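Local atomic coordinates of hypothetical protein ST2348 (Sulfolobus tokodaii, PDB entry 2EF7), a protein that is of unknown function but, with its tandem pair of CBS domains, probably senses an adenine-containing nucleotide or related ligand. Residues 76-81 with 99-104. Residues are numbered along the deposited sequence; the frame is centred on the assembly and turned at random.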
ATOM      1  N   SER A  76      -5.544 -25.679  -9.235  1.00 31.27           N
ATOM      2  CA  SER A  76      -6.243 -25.163  -8.058  1.00 31.94           C
ATOM      3  C   SER A  76      -7.746 -25.109  -8.257  1.00 30.86           C
ATOM      4  O   SER A  76      -8.238 -24.591  -9.263  1.00 25.13           O
ATOM      5  CB  SER A  76      -5.752 -23.764  -7.699  1.00 36.64           C
ATOM      6  OG  SER A  76      -6.523 -23.250  -6.626  1.00 34.88           O
ATOM      7  N   LEU A  77      -8.470 -25.635  -7.277  1.00 32.56           N
ATOM      8  CA  LEU A  77      -9.921 -25.654  -7.328  1.00 34.10           C
ATOM      9  C   LEU A  77     -10.501 -24.757  -6.243  1.00 30.88           C
ATOM     10  O   LEU A  77     -11.718 -24.670  -6.096  1.00 34.97           O
ATOM     11  CB  LEU A  77     -10.437 -27.091  -7.163  1.00 33.30           C
ATOM     12  CG  LEU A  77     -10.110 -28.083  -8.289  1.00 34.05           C
ATOM     13  CD1 LEU A  77     -10.473 -29.503  -7.867  1.00 33.07           C
ATOM     14  CD2 LEU A  77     -10.876 -27.696  -9.541  1.00 27.43           C
ATOM     15  N   ILE A  78      -9.634 -24.080  -5.493  1.00 32.42           N
ATOM     16  CA  ILE A  78     -10.091 -23.190  -4.425  1.00 28.32           C
ATOM     17  C   ILE A  78     -10.803 -21.983  -5.049  1.00 28.57           C
ATOM     18  O   ILE A  78     -10.221 -21.264  -5.861  1.00 33.19           O
ATOM     19  CB  ILE A  78      -8.912 -22.662  -3.552  1.00 31.82           C
ATOM     20  CG1 ILE A  78      -7.878 -23.762  -3.303  1.00 37.08           C
ATOM     21  CG2 ILE A  78      -9.439 -22.163  -2.210  1.00 31.40           C
ATOM     22  CD1 ILE A  78      -8.431 -25.008  -2.658  1.00 37.39           C
ATOM     23  N   THR A  79     -12.058 -21.767  -4.670  1.00 18.13           N
ATOM     24  CA  THR A  79     -12.829 -20.647  -5.190  1.00 18.60           C
ATOM     25  C   THR A  79     -13.731 -20.092  -4.096  1.00 20.47           C
ATOM     26  O   THR A  79     -13.924 -20.730  -3.057  1.00 24.68           O
ATOM     27  CB  THR A  79     -13.763 -21.068  -6.342  1.00 26.10           C
ATOM     28  OG1 THR A  79     -14.775 -21.937  -5.824  1.00 28.83           O
ATOM     29  CG2 THR A  79     -12.994 -21.792  -7.443  1.00 32.19           C
ATOM     30  N   ILE A  80     -14.295 -18.913  -4.348  1.00 20.32           N
ATOM     31  CA  ILE A  80     -15.217 -18.275  -3.420  1.00 22.89           C
ATOM     32  C   ILE A  80     -16.404 -17.730  -4.227  1.00 29.61           C
ATOM     33  O   ILE A  80     -16.224 -17.200  -5.324  1.00 26.24           O
ATOM     34  CB  ILE A  80     -14.539 -17.113  -2.655  1.00 26.44           C
ATOM     35  CG1 ILE A  80     -15.462 -16.613  -1.541  1.00 23.45           C
ATOM     36  CG2 ILE A  80     -14.161 -15.992  -3.613  1.00 16.71           C
ATOM     37  CD1 ILE A  80     -15.490 -17.540  -0.324  1.00 29.92           C
ATOM     38  N   ARG A  81     -17.619 -17.877  -3.700  1.00 26.96           N
ATOM     39  CA  ARG A  81     -18.802 -17.369  -4.395  1.00 28.05           C
ATOM     40  C   ARG A  81     -18.854 -15.846  -4.332  1.00 28.35           C
ATOM     41  O   ARG A  81     -18.421 -15.244  -3.351  1.00 24.53           O
ATOM     42  CB  ARG A  81     -20.079 -17.951  -3.785  1.00 32.03           C
ATOM     43  CG  ARG A  81     -20.205 -19.452  -3.936  1.00 42.20           C
ATOM     44  CD  ARG A  81     -21.617 -19.914  -3.634  1.00 56.84           C
ATOM     45  NE  ARG A  81     -21.814 -21.314  -4.004  1.00 66.08           N
ATOM     46  CZ  ARG A  81     -22.984 -21.943  -3.961  1.00 69.37           C
ATOM     47  NH1 ARG A  81     -24.074 -21.298  -3.563  1.00 67.03           N
ATOM     48  NH2 ARG A  81     -23.064 -23.220  -4.316  1.00 68.04           N
ATOM     49  N   ARG A  99      -2.964 -15.218  -1.882  1.00 30.48           N
ATOM     50  CA  ARG A  99      -3.342 -13.817  -2.046  1.00 35.02           C
ATOM     51  C   ARG A  99      -4.456 -13.527  -3.041  1.00 29.59           C
ATOM     52  O   ARG A  99      -4.999 -12.427  -3.048  1.00 32.19           O
ATOM     53  CB  ARG A  99      -2.103 -13.003  -2.438  1.00 32.17           C
ATOM     54  CG  ARG A  99      -0.985 -13.102  -1.412  1.00 41.44           C
ATOM     55  CD  ARG A  99       0.338 -12.516  -1.889  1.00 47.00           C
ATOM     56  NE  ARG A  99       1.396 -12.808  -0.922  1.00 62.02           N
ATOM     57  CZ  ARG A  99       2.676 -12.477  -1.069  1.00 66.76           C
ATOM     58  NH1 ARG A  99       3.077 -11.832  -2.156  1.00 69.88           N
ATOM     59  NH2 ARG A  99       3.557 -12.797  -0.126  1.00 67.61           N
ATOM     60  N   HIS A 100      -4.796 -14.492  -3.885  1.00 27.89           N
ATOM     61  CA  HIS A 100      -5.847 -14.282  -4.875  1.00 33.55           C
ATOM     62  C   HIS A 100      -6.788 -15.477  -4.925  1.00 36.36           C
ATOM     63  O   HIS A 100      -6.379 -16.615  -4.670  1.00 34.89           O
ATOM     64  CB  HIS A 100      -5.253 -14.060  -6.273  1.00 34.35           C
ATOM     65  CG  HIS A 100      -4.250 -12.952  -6.339  1.00 41.25           C
ATOM     66  ND1 HIS A 100      -2.926 -13.126  -5.999  1.00 42.05           N
ATOM     67  CD2 HIS A 100      -4.385 -11.647  -6.673  1.00 45.19           C
ATOM     68  CE1 HIS A 100      -2.290 -11.974  -6.119  1.00 41.13           C
ATOM     69  NE2 HIS A 100      -3.153 -11.061  -6.526  1.00 41.80           N
ATOM     70  N   LEU A 101      -8.047 -15.215  -5.259  1.00 31.90           N
ATOM     71  CA  LEU A 101      -9.046 -16.270  -5.345  1.00 34.01           C
ATOM     72  C   LEU A 101      -9.996 -16.087  -6.510  1.00 29.16           C
ATOM     73  O   LEU A 101     -10.568 -15.018  -6.683  1.00 28.86           O
ATOM     74  CB  LEU A 101      -9.891 -16.321  -4.069  1.00 35.22           C
ATOM     75  CG  LEU A 101      -9.403 -17.085  -2.849  1.00 41.58           C
ATOM     76  CD1 LEU A 101     -10.404 -16.901  -1.718  1.00 40.88           C
ATOM     77  CD2 LEU A 101      -9.254 -18.550  -3.202  1.00 44.89           C
ATOM     78  N   PRO A 102     -10.159 -17.123  -7.342  1.00 27.33           N
ATOM     79  CA  PRO A 102     -11.088 -16.994  -8.466  1.00 23.23           C
ATOM     80  C   PRO A 102     -12.472 -16.869  -7.818  1.00 26.51           C
ATOM     81  O   PRO A 102     -12.721 -17.474  -6.769  1.00 20.98           O
ATOM     82  CB  PRO A 102     -10.937 -18.327  -9.188  1.00 24.47           C
ATOM     83  CG  PRO A 102      -9.531 -18.696  -8.916  1.00 28.29           C
ATOM     84  CD  PRO A 102      -9.356 -18.350  -7.465  1.00 27.29           C
ATOM     85  N   VAL A 103     -13.364 -16.091  -8.415  1.00 21.55           N
ATOM     86  CA  VAL A 103     -14.703 -15.941  -7.853  1.00 20.98           C
ATOM     87  C   VAL A 103     -15.689 -16.556  -8.843  1.00 25.97           C
ATOM     88  O   VAL A 103     -15.594 -16.314 -10.049  1.00 25.94           O
ATOM     89  CB  VAL A 103     -15.070 -14.447  -7.630  1.00 21.57           C
ATOM     90  CG1 VAL A 103     -16.449 -14.338  -6.961  1.00 19.33           C
ATOM     91  CG2 VAL A 103     -14.010 -13.763  -6.765  1.00 29.20           C
ATOM     92  N   VAL A 104     -16.614 -17.367  -8.343  1.00 26.09           N
ATOM     93  CA  VAL A 104     -17.612 -18.003  -9.203  1.00 22.80           C
ATOM     94  C   VAL A 104     -19.031 -17.642  -8.781  1.00 28.94           C
ATOM     95  O   VAL A 104     -19.250 -17.121  -7.684  1.00 24.66           O
ATOM     96  CB  VAL A 104     -17.496 -19.545  -9.166  1.00 25.17           C
ATOM     97  CG1 VAL A 104     -16.157 -19.991  -9.755  1.00 16.66           C
ATOM     98  CG2 VAL A 104     -17.660 -20.047  -7.735  1.00 25.97           C
TER
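CD of the Pro102 ring lies 3.4 Å from Ile78 O. The ring is puckered; the peptide carbonyls of Pro102 and Ile80 are the flat groups that meet the other segment through hydrogen bonds. Pro102 O takes the N-H of Ile80. This bond is 3.2 Å from Ile80 N to Pro102 O, and the CA of Thr79 also approaches Pro102 O. Ile80 O receives the N-H of Val104, 3.0 Å from Val104 N. The CA of Val103 adds a CH...O contact to Ile80 O at 3.2 Å.

These bonds pair strands 80-81 and 100-104 in parallel, Ile80 beside Val103 and Arg81 beside Val104. On one face, Ile80 and Val103 lie side by side and point the same way, with Ile80 CG2 3.9 Å from Val103 CG2. Ile80 CG1 is anti to the backbone N (chi1 -171°), which leaves CG2 as the branch that touches Val103. Leu101 CD2 meets Ile78 CG2 at 3.8 Å, while Leu92 of helix 86-96 packs on both residues. On the other face, the side chains of Thr79 and Val104 cross at about a right angle, Val104 CG2 3.9 Å from Thr79 OG1. Pro46 of strand 45-51 packs against Val104 and Pro102.

The two strands and helix 86-96 form the beta-alpha-beta unit of a CBS domain, with strand 100-104 central in its three-stranded sheet. Proline has no N-H to give, which removes one possible donor to Ile78 O. The hydrogen bonds between the segments both involve Ile80. Before Ile80 the contact consists of Ile78 on Leu101, Ile78 O on Pro102 CD, and Thr79, which reaches Pro102 O by a CH...O contact and Val104 by its side chain.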